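Local atomic coordinates of sugar fermentation stimulation protein homolog (PDB entry 4DA2), a protein that probably binds DNA and pairs an OB fold with a PD-(D/E)xK nuclease-type domain that holds two calcium ions. Residues K86-I91 with V130-A135; K107-V112 with R116-I121; A143-C148 with I172-A177. The protein carries 1 engineered substitution. All coordinates share one frame; numbering follows the deposited sequence.

Contact 1. Residues K86-I91 with V130-A135. With CA (calcium ion), chain C.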
loop_
_atom_site.group_PDB
_atom_site.type_symbol
_atom_site.label_atom_id
_atom_site.label_comp_id
_atom_site.label_asym_id
_atom_site.label_seq_id
_atom_site.Cartn_x
_atom_site.Cartn_y
_atom_site.Cartn_z
ATOM N N LYS A 86 7.931 1.613 -2.294
ATOM C CA LYS A 86 9.303 2.112 -2.045
ATOM C C LYS A 86 9.596 2.043 -0.538
ATOM O O LYS A 86 10.713 1.685 -0.136
ATOM C CB LYS A 86 9.483 3.549 -2.544
ATOM C CG LYS A 86 9.562 3.686 -4.064
ATOM C CD LYS A 86 10.149 5.046 -4.428
ATOM C CE LYS A 86 10.366 5.199 -5.932
ATOM N NZ LYS A 86 9.186 5.814 -6.585
ATOM N N ALA A 87 8.577 2.360 0.268
ATOM C CA ALA A 87 8.657 2.286 1.744
ATOM C C ALA A 87 8.900 0.827 2.170
ATOM O O ALA A 87 9.798 0.538 2.973
ATOM C CB ALA A 87 7.395 2.808 2.372
ATOM N N PHE A 88 8.106 -0.088 1.626
ATOM C CA PHE A 88 8.361 -1.520 1.847
ATOM C C PHE A 88 9.802 -1.944 1.484
ATOM O O PHE A 88 10.465 -2.635 2.252
ATOM C CB PHE A 88 7.309 -2.414 1.138
ATOM C CG PHE A 88 7.473 -3.874 1.460
ATOM C CD1 PHE A 88 7.181 -4.350 2.738
ATOM C CD2 PHE A 88 7.935 -4.763 0.505
ATOM C CE1 PHE A 88 7.344 -5.678 3.049
ATOM C CE2 PHE A 88 8.137 -6.093 0.831
ATOM C CZ PHE A 88 7.824 -6.551 2.100
ATOM N N GLU A 89 10.269 -1.546 0.305
ATOM C CA GLU A 89 11.633 -1.801 -0.141
ATOM C C GLU A 89 12.694 -1.255 0.840
ATOM O O GLU A 89 13.727 -1.881 1.029
ATOM C CB GLU A 89 11.843 -1.259 -1.567
ATOM C CG GLU A 89 11.046 -2.079 -2.601
ATOM C CD GLU A 89 10.765 -1.375 -3.918
ATOM O OE1 GLU A 89 11.514 -0.463 -4.289
ATOM O OE2 GLU A 89 9.778 -1.743 -4.592
ATOM N N LYS A 90 12.420 -0.121 1.480
ATOM C CA LYS A 90 13.338 0.408 2.482
ATOM C C LYS A 90 13.344 -0.468 3.721
ATOM O O LYS A 90 14.405 -0.739 4.303
ATOM C CB LYS A 90 12.980 1.860 2.823
ATOM C CG LYS A 90 13.291 2.807 1.673
ATOM C CD LYS A 90 14.787 3.108 1.664
ATOM C CE LYS A 90 15.142 3.870 0.439
ATOM N NZ LYS A 90 16.556 4.329 0.464
ATOM N N ILE A 91 12.150 -0.894 4.141
ATOM C CA ILE A 91 12.022 -1.863 5.234
ATOM C C ILE A 91 12.850 -3.135 4.967
ATOM O O ILE A 91 13.590 -3.614 5.856
ATOM C CB ILE A 91 10.542 -2.170 5.524
ATOM C CG1 ILE A 91 9.884 -0.937 6.155
ATOM C CG2 ILE A 91 10.385 -3.416 6.416
ATOM C CD1 ILE A 91 8.386 -1.044 6.263
ATOM N N VAL A 130 6.315 -12.308 -2.157
ATOM C CA VAL A 130 5.641 -11.333 -1.295
ATOM C C VAL A 130 4.769 -10.388 -2.124
ATOM O O VAL A 130 5.258 -9.772 -3.078
ATOM C CB VAL A 130 6.655 -10.523 -0.427
ATOM C CG1 VAL A 130 5.904 -9.511 0.452
ATOM C CG2 VAL A 130 7.503 -11.460 0.413
ATOM N N GLU A 131 3.475 -10.322 -1.778
ATOM C CA GLU A 131 2.545 -9.374 -2.377
ATOM C C GLU A 131 2.222 -8.306 -1.334
ATOM O O GLU A 131 1.945 -8.639 -0.160
ATOM C CB GLU A 131 1.262 -10.095 -2.849
ATOM C CG GLU A 131 0.139 -9.190 -3.391
ATOM C CD GLU A 131 0.580 -8.375 -4.609
ATOM O OE1 GLU A 131 1.491 -8.847 -5.334
ATOM O OE2 GLU A 131 0.041 -7.248 -4.813
ATOM N N THR A 132 2.297 -7.035 -1.740
ATOM C CA THR A 132 1.957 -5.953 -0.816
ATOM C C THR A 132 0.662 -5.297 -1.268
ATOM O O THR A 132 0.431 -5.140 -2.483
ATOM C CB THR A 132 3.099 -4.923 -0.644
ATOM O OG1 THR A 132 3.370 -4.301 -1.908
ATOM C CG2 THR A 132 4.364 -5.612 -0.152
ATOM N N LYS A 133 -0.223 -4.996 -0.322
ATOM C CA LYS A 133 -1.493 -4.307 -0.661
ATOM C C LYS A 133 -1.716 -3.025 0.136
ATOM O O LYS A 133 -1.355 -2.956 1.295
ATOM C CB LYS A 133 -2.681 -5.237 -0.432
ATOM C CG LYS A 133 -2.608 -6.519 -1.270
ATOM C CD LYS A 133 -3.602 -6.500 -2.381
ATOM C CE LYS A 133 -3.421 -7.669 -3.338
ATOM N NZ LYS A 133 -2.771 -7.138 -4.576
ATOM N N SER A 134 -2.314 -2.021 -0.511
ATOM C CA SER A 134 -2.669 -0.782 0.173
ATOM C C SER A 134 -3.823 -1.014 1.141
ATOM O O SER A 134 -4.857 -1.584 0.762
ATOM C CB SER A 134 -3.081 0.273 -0.839
ATOM O OG SER A 134 -3.455 1.489 -0.180
ATOM N N ALA A 135 -3.653 -0.549 2.377
ATOM C CA ALA A 135 -4.736 -0.599 3.370
ATOM C C ALA A 135 -4.952 0.750 4.016
ATOM O O ALA A 135 -4.458 1.025 5.116
ATOM C CB ALA A 135 -4.451 -1.675 4.436
HETATM CA CA CA C . 0.784 -5.003 -4.816
HETATM O O HOH W 1 -1.613 -4.738 -4.983
HETATM O O HOH W 2 0.239 -4.794 -7.358
HETATM O O HOH W 3 2.377 -3.125 -4.822
#

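Contact 2. Residues K107-V112 with R116-I121. Engineered in segment 116-121: Ile121 (natural residue Leu). With CA (calcium ion), chain D; CA (calcium ion), chain C.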
loop_
_atom_site.group_PDB
_atom_site.type_symbol
_atom_site.label_atom_id
_atom_site.label_comp_id
_atom_site.label_asym_id
_atom_site.label_seq_id
_atom_site.Cartn_x
_atom_site.Cartn_y
_atom_site.Cartn_z
ATOM N N LYS A 107 13.614 -10.201 -7.650
ATOM C CA LYS A 107 12.748 -9.982 -8.818
ATOM C C LYS A 107 11.568 -9.141 -8.406
ATOM O O LYS A 107 11.003 -9.359 -7.333
ATOM C CB LYS A 107 12.189 -11.285 -9.387
ATOM C CG LYS A 107 13.145 -12.139 -10.204
ATOM C CD LYS A 107 12.455 -13.417 -10.690
ATOM C CE LYS A 107 13.396 -14.272 -11.537
ATOM N NZ LYS A 107 12.801 -15.600 -11.848
ATOM N N ARG A 108 11.209 -8.196 -9.268
ATOM C CA ARG A 108 9.984 -7.388 -9.104
ATOM C C ARG A 108 8.959 -7.838 -10.139
ATOM O O ARG A 108 9.299 -8.120 -11.284
ATOM C CB ARG A 108 10.265 -5.896 -9.231
ATOM C CG ARG A 108 11.075 -5.316 -8.063
ATOM C CD ARG A 108 11.715 -3.982 -8.407
ATOM N NE ARG A 108 12.703 -3.620 -7.385
ATOM C CZ ARG A 108 13.239 -2.412 -7.244
ATOM N NH1 ARG A 108 12.892 -1.420 -8.054
ATOM N NH2 ARG A 108 14.127 -2.193 -6.283
ATOM N N GLU A 109 7.705 -7.915 -9.721
ATOM C CA GLU A 109 6.595 -8.401 -10.578
ATOM C C GLU A 109 6.788 -9.729 -11.328
ATOM O O GLU A 109 6.416 -9.817 -12.508
ATOM C CB GLU A 109 6.174 -7.311 -11.581
ATOM C CG GLU A 109 5.863 -5.980 -10.941
ATOM C CD GLU A 109 4.603 -6.026 -10.104
ATOM O OE1 GLU A 109 3.570 -6.521 -10.592
ATOM O OE2 GLU A 109 4.631 -5.555 -8.950
ATOM N N PRO A 110 7.347 -10.769 -10.667
ATOM C CA PRO A 110 7.468 -12.047 -11.358
ATOM C C PRO A 110 6.098 -12.645 -11.651
ATOM O O PRO A 110 5.142 -12.458 -10.877
ATOM C CB PRO A 110 8.187 -12.929 -10.333
ATOM C CG PRO A 110 7.864 -12.318 -9.022
ATOM C CD PRO A 110 7.881 -10.861 -9.290
ATOM N N ARG A 111 6.001 -13.348 -12.774
ATOM C CA ARG A 111 4.801 -14.095 -13.083
ATOM C C ARG A 111 4.621 -15.266 -12.113
ATOM O O ARG A 111 5.571 -15.986 -11.815
ATOM C CB ARG A 111 4.858 -14.640 -14.510
ATOM C CG ARG A 111 4.637 -13.632 -15.605
ATOM C CD ARG A 111 4.588 -14.388 -16.930
ATOM N NE ARG A 111 4.219 -13.566 -18.082
ATOM C CZ ARG A 111 2.971 -13.280 -18.446
ATOM N NH1 ARG A 111 1.937 -13.725 -17.737
ATOM N NH2 ARG A 111 2.758 -12.533 -19.521
ATOM N N VAL A 112 3.401 -15.421 -11.617
ATOM C CA VAL A 112 3.004 -16.523 -10.762
ATOM C C VAL A 112 1.609 -16.931 -11.221
ATOM O O VAL A 112 0.650 -16.133 -11.122
ATOM C CB VAL A 112 2.904 -16.111 -9.260
ATOM C CG1 VAL A 112 2.479 -17.277 -8.412
ATOM C CG2 VAL A 112 4.212 -15.519 -8.751
ATOM N N ARG A 116 0.790 -11.757 -11.663
ATOM C CA ARG A 116 2.137 -11.374 -11.223
ATOM C C ARG A 116 2.022 -10.945 -9.771
ATOM O O ARG A 116 1.062 -10.249 -9.413
ATOM C CB ARG A 116 2.673 -10.173 -12.024
ATOM C CG ARG A 116 2.986 -10.493 -13.505
ATOM C CD ARG A 116 3.496 -9.292 -14.246
ATOM N NE ARG A 116 4.315 -9.703 -15.389
ATOM C CZ ARG A 116 3.919 -9.708 -16.654
ATOM N NH1 ARG A 116 2.693 -9.323 -16.987
ATOM N NH2 ARG A 116 4.768 -10.109 -17.593
ATOM N N LEU A 117 2.979 -11.350 -8.941
ATOM C CA LEU A 117 3.020 -10.863 -7.554
ATOM C C LEU A 117 4.150 -9.853 -7.420
ATOM O O LEU A 117 5.073 -9.841 -8.232
ATOM C CB LEU A 117 3.222 -12.022 -6.589
ATOM C CG LEU A 117 2.108 -13.066 -6.551
ATOM C CD1 LEU A 117 2.506 -14.231 -5.613
ATOM C CD2 LEU A 117 0.783 -12.432 -6.125
ATOM N N ASP A 118 4.098 -9.015 -6.382
ATOM C CA ASP A 118 5.014 -7.885 -6.288
ATOM C C ASP A 118 6.484 -8.244 -6.263
ATOM O O ASP A 118 7.272 -7.635 -7.010
ATOM C CB ASP A 118 4.710 -7.028 -5.061
ATOM C CG ASP A 118 3.429 -6.291 -5.189
ATOM O OD1 ASP A 118 2.991 -6.001 -6.330
ATOM O OD2 ASP A 118 2.826 -5.959 -4.137
ATOM N N TYR A 119 6.860 -9.192 -5.396
ATOM C CA TYR A 119 8.294 -9.511 -5.179
ATOM C C TYR A 119 8.607 -10.985 -5.066
ATOM O O TYR A 119 7.846 -11.749 -4.473
ATOM C CB TYR A 119 8.826 -8.824 -3.901
ATOM C CG TYR A 119 8.512 -7.329 -3.796
ATOM C CD1 TYR A 119 9.202 -6.399 -4.571
ATOM C CD2 TYR A 119 7.543 -6.861 -2.915
ATOM C CE1 TYR A 119 8.924 -5.037 -4.493
ATOM C CE2 TYR A 119 7.252 -5.489 -2.812
ATOM C CZ TYR A 119 7.954 -4.581 -3.597
ATOM O OH TYR A 119 7.667 -3.231 -3.529
ATOM N N LEU A 120 9.761 -11.364 -5.618
ATOM C CA LEU A 120 10.441 -12.580 -5.213
ATOM C C LEU A 120 11.633 -12.110 -4.415
ATOM O O LEU A 120 12.432 -11.302 -4.889
ATOM C CB LEU A 120 10.910 -13.412 -6.407
ATOM C CG LEU A 120 11.649 -14.686 -6.000
ATOM C CD1 LEU A 120 10.743 -15.591 -5.168
ATOM C CD2 LEU A 120 12.192 -15.440 -7.231
ATOM N N ILE A 121 11.703 -12.620 -3.192
ATOM C CA ILE A 121 12.736 -12.258 -2.223
ATOM C C ILE A 121 13.589 -13.493 -1.935
ATOM O O ILE A 121 13.071 -14.600 -1.787
ATOM C CB ILE A 121 12.086 -11.670 -0.964
ATOM C CG1 ILE A 121 11.603 -10.258 -1.290
ATOM C CG2 ILE A 121 13.068 -11.605 0.244
ATOM C CD1 ILE A 121 10.693 -9.651 -0.243
HETATM CA CA CA D . 2.159 -5.776 -8.464
HETATM CA CA CA C . 0.784 -5.003 -4.816
HETATM O O HOH W 4 6.640 -4.902 -7.418
HETATM O O HOH W 5 1.247 -8.036 -7.954
HETATM O O HOH W 1 -1.613 -4.738 -4.983
HETATM O O HOH W 2 0.239 -4.794 -7.358
HETATM O O HOH W 3 2.377 -3.125 -4.822
HETATM O O HOH W 6 0.427 -6.287 -10.329
#

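Contact 3. Residues A143-C148 with I172-A177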
loop_
_atom_site.group_PDB
_atom_site.type_symbol
_atom_site.label_atom_id
_atom_site.label_comp_id
_atom_site.label_asym_id
_atom_site.label_seq_id
_atom_site.Cartn_x
_atom_site.Cartn_y
_atom_site.Cartn_z
ATOM N N ALA A 143 -6.720 -0.221 10.081
ATOM C CA ALA A 143 -6.573 -0.047 8.622
ATOM C C ALA A 143 -7.220 -1.249 7.963
ATOM O O ALA A 143 -7.126 -2.382 8.486
ATOM C CB ALA A 143 -5.117 0.013 8.253
ATOM N N MET A 144 -7.861 -1.026 6.816
ATOM C CA MET A 144 -8.590 -2.086 6.136
ATOM C C MET A 144 -8.337 -2.176 4.649
ATOM O O MET A 144 -7.925 -1.174 3.979
ATOM C CB MET A 144 -10.089 -1.952 6.409
ATOM C CG MET A 144 -10.395 -1.926 7.885
ATOM S SD MET A 144 -12.168 -2.169 8.118
ATOM C CE MET A 144 -12.866 -0.732 7.269
ATOM N N TYR A 145 -8.550 -3.394 4.135
ATOM C CA TYR A 145 -8.494 -3.662 2.704
ATOM C C TYR A 145 -9.560 -4.676 2.345
ATOM O O TYR A 145 -9.798 -5.614 3.117
ATOM C CB TYR A 145 -7.094 -4.164 2.321
ATOM C CG TYR A 145 -7.012 -4.833 0.970
ATOM C CD1 TYR A 145 -6.603 -4.111 -0.176
ATOM C CD2 TYR A 145 -7.369 -6.170 0.819
ATOM C CE1 TYR A 145 -6.511 -4.743 -1.424
ATOM C CE2 TYR A 145 -7.292 -6.819 -0.436
ATOM C CZ TYR A 145 -6.853 -6.099 -1.536
ATOM O OH TYR A 145 -6.791 -6.740 -2.745
ATOM N N PRO A 146 -10.193 -4.523 1.162
ATOM C CA PRO A 146 -10.019 -3.406 0.220
ATOM C C PRO A 146 -11.183 -2.453 0.451
ATOM O O PRO A 146 -12.001 -2.720 1.336
ATOM C CB PRO A 146 -10.164 -4.093 -1.132
ATOM C CG PRO A 146 -11.185 -5.143 -0.876
ATOM C CD PRO A 146 -10.964 -5.620 0.552
ATOM N N ASP A 147 -11.305 -1.378 -0.329
ATOM C CA ASP A 147 -12.482 -0.515 -0.142
ATOM C C ASP A 147 -13.616 -0.753 -1.140
ATOM O O ASP A 147 -14.664 -0.109 -1.078
ATOM C CB ASP A 147 -12.107 0.972 -0.014
ATOM C CG ASP A 147 -11.628 1.575 -1.314
ATOM O OD1 ASP A 147 -11.795 0.931 -2.373
ATOM O OD2 ASP A 147 -11.092 2.705 -1.264
ATOM N N CYS A 148 -13.388 -1.697 -2.041
ATOM C CA CYS A 148 -14.364 -2.113 -3.028
ATOM C C CYS A 148 -13.814 -3.405 -3.625
ATOM O O CYS A 148 -12.651 -3.732 -3.399
ATOM C CB CYS A 148 -14.535 -1.039 -4.109
ATOM S SG CYS A 148 -13.100 -0.797 -5.159
ATOM N N ILE A 172 1.601 -12.128 2.301
ATOM C CA ILE A 172 0.915 -10.895 1.961
ATOM C C ILE A 172 1.138 -9.870 3.050
ATOM O O ILE A 172 1.032 -10.165 4.241
ATOM C CB ILE A 172 -0.616 -11.090 1.601
ATOM C CG1 ILE A 172 -1.250 -9.794 1.082
ATOM C CG2 ILE A 172 -1.430 -11.652 2.786
ATOM C CD1 ILE A 172 -2.596 -10.035 0.413
ATOM N N VAL A 173 1.488 -8.664 2.626
ATOM C CA VAL A 173 1.767 -7.577 3.559
ATOM C C VAL A 173 0.830 -6.430 3.267
ATOM O O VAL A 173 0.882 -5.852 2.164
ATOM C CB VAL A 173 3.210 -7.094 3.439
ATOM C CG1 VAL A 173 3.461 -5.935 4.444
ATOM C CG2 VAL A 173 4.231 -8.243 3.685
ATOM N N PHE A 174 -0.003 -6.075 4.244
ATOM C CA PHE A 174 -0.876 -4.911 4.116
ATOM C C PHE A 174 -0.147 -3.656 4.606
ATOM O O PHE A 174 0.390 -3.611 5.711
ATOM C CB PHE A 174 -2.198 -5.173 4.878
ATOM C CG PHE A 174 -2.976 -6.309 4.308
ATOM C CD1 PHE A 174 -3.740 -6.120 3.160
ATOM C CD2 PHE A 174 -2.897 -7.591 4.859
ATOM C CE1 PHE A 174 -4.455 -7.173 2.580
ATOM C CE2 PHE A 174 -3.644 -8.656 4.293
ATOM C CZ PHE A 174 -4.396 -8.445 3.144
ATOM N N ILE A 175 -0.111 -2.644 3.750
ATOM C CA ILE A 175 0.543 -1.390 4.087
ATOM C C ILE A 175 -0.527 -0.423 4.606
ATOM O O ILE A 175 -1.276 0.202 3.821
ATOM C CB ILE A 175 1.293 -0.797 2.853
ATOM C CG1 ILE A 175 2.248 -1.850 2.244
ATOM C CG2 ILE A 175 2.042 0.454 3.269
ATOM C CD1 ILE A 175 3.360 -2.365 3.201
ATOM N N GLY A 176 -0.608 -0.341 5.933
ATOM C CA GLY A 176 -1.561 0.526 6.643
ATOM C C GLY A 176 -0.945 1.901 6.726
ATOM O O GLY A 176 -0.527 2.368 7.809
ATOM N N ALA A 177 -0.857 2.549 5.563
ATOM C CA ALA A 177 -0.233 3.864 5.428
ATOM C C ALA A 177 -1.130 5.022 5.881
ATOM O O ALA A 177 -1.221 6.062 5.191
ATOM C CB ALA A 177 0.239 4.097 3.977
#

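Contact 1. Residues K86-I91 with V130-A135
Phe88, on helix 81-93, meets strand 127-139 through the side chains of Val130 and Thr132, and its ring can be followed atom by atom. CB points toward the strand, and CG lies anti to the backbone N (chi1 -174°), which carries the ring outward from the helix. CG is 3.9 Å from Thr132 CG2, and CD2 comes closer to that same methyl, at 3.7 Å. CE2 lies between the two partners, touching Thr132 CG2 and Val130 CG1. At the tip, CZ is 3.9 Å from Val130 CG1, which approaches obliquely. The methyl of Thr132 sits over one face of the ring, 14° off its normal, in a CH-pi contact. Leu211 of strand 207-215 also touches Phe88, so the aromatic group is buried between helix and sheet.

The sequence Glu131-Thr132-Lys133, with Asp118 on the neighbouring strand, fits the signature of the PD-(D/E)xK nuclease fold. Side chains alternate along the strand: Val130 and Thr132 face the helix, whereas Glu131 leaves the strand on the side away from it, and its carboxylate binds the metal. Glu131 OE2 binds a calcium ion at 2.4 Å, and Thr132 O binds the same ion at 2.4 Å; Asp118 and three waters share in the site. Lys133 NZ forms a salt bridge with Glu131 OE2 (2.8 Å), NZ reaching OE2 from above the carboxylate plane, 38° out of it. The same NZ donates to a calcium-bound water at 2.7 Å and is hydrogen-bonded to His156 ND1.

Contact 2. Residues K107-V112 with R116-I121
Arg111 and Arg116 form a non-hydrogen-bonded antiparallel pair whose guanidinium planes, 44° apart, overlap obliquely. Arg116 NH2 lies over one face of the Arg111 group, 3.5 Å from Arg111 NE, an approach of like charges. Glu109 O lies in the plane of the Arg116 guanidinium, at its edge.

Glu109 and Asp118 instead run side by side, pointing the same way, with carboxylates turned 51° against each other. Their near oxygens, Glu109 OE2 and Asp118 OD1, are 3.1 Å apart because both bind one calcium ion. A bend at chi2 (-69°) brings both Glu109 oxygens to that metal, OE1 at 2.7 Å and OE2 at 2.5 Å. Asp118 OD1 joins them at 2.3 Å and bridges to the second calcium by a longer bond, while Asp118 OD2 binds that second ion at 2.4 Å. A water donating to Glu109 OE2 and to Asp118 O links the Glu109 carboxylate to the Asp118 carbonyl across the contact.

Arg108 CG meets the Tyr119 ring at its edge, and Tyr119 OH is hydrogen-bonded to Glu89. On the other face, Lys107 and Leu120 lie alongside each other. Next to Leu120, Pro110 CG rests 4.2 Å from Leu120 CB, and Pro110 O accepts the Leu117 N-H. A glycine at Pro110 lacks the ring, which would probably open a gap against Leu120 and give the backbone beside metal-binding Glu109 more freedom to turn.

Val112 CG2 packs on Leu117 CD1 at 3.8 Å; helix 151-165 touches both residues through Leu163, and strand 127-139 flanks 115-122 beyond.

Contact 3. Residues A143-C148 with I172-A177
This is a buried apolar contact between two strands that both pair with strand 127-139 but not with each other, in the mixed sheet of the PD-(D/E)xK domain. Strand 142-145 runs antiparallel to 127-139 and strand 169-176 parallel to it. No hydrogen bond joins the two segments, and the CA atoms of Tyr145 and Phe174 are 7.8 Å apart, so side chains bridge the divide. Nearer the point where the strands converge, Ala143 and Gly176 have their CA atoms 5.4 Å apart.

The two rings meet obliquely, centroids 5.5 Å apart and planes inclined at 46°. Phe174 CE1 does most of the touching, lying 3.5 Å from Tyr145 CD2 and close to Tyr145 CG as well. With CG anti to the backbone N (chi1 164°), Tyr145 extends its ring toward Phe174. One face of the tyrosine ring carries Pro146 CB, 3.6 Å above its centre, an overlap that accompanies the cis peptide bond between these residues. Phe174 also stacks with Phe184, and helix 192-204 closes over the group through Ile194 on Tyr145 and Leu198 on Phe174.

At Gly176 the chain makes an inverse gamma turn, with a weak bond from Ala177 N to Ile175 O. Here Ala143 CB approaches Gly176 CA to 3.9 Å, and a beta carbon built on the glycine would crowd that methyl tightly.

Overall arrangement
Following the chain from the N terminus, the OB-fold strands come first, and helix 81-93 then opens contact 1, which closes when 130-135 is reached. Contact 2 is nested inside that loop: 107-112 doubles back almost at once on 116-121. Contact 3 follows in series, opening at 143-148 and closing at 172-177 after helix 151-165 has been passed. Strand 127-139 is the common element, lying beside 115-122, 142-145 and 169-176. Contacts 1 and 2 touch directly, through Thr132 N with Asp118 OD2, and share one calcium ion; contacts 1 and 3 meet through Lys133 O and Ile175 N. Contacts 2 and 3 stay about 7 Å apart at their nearest atoms.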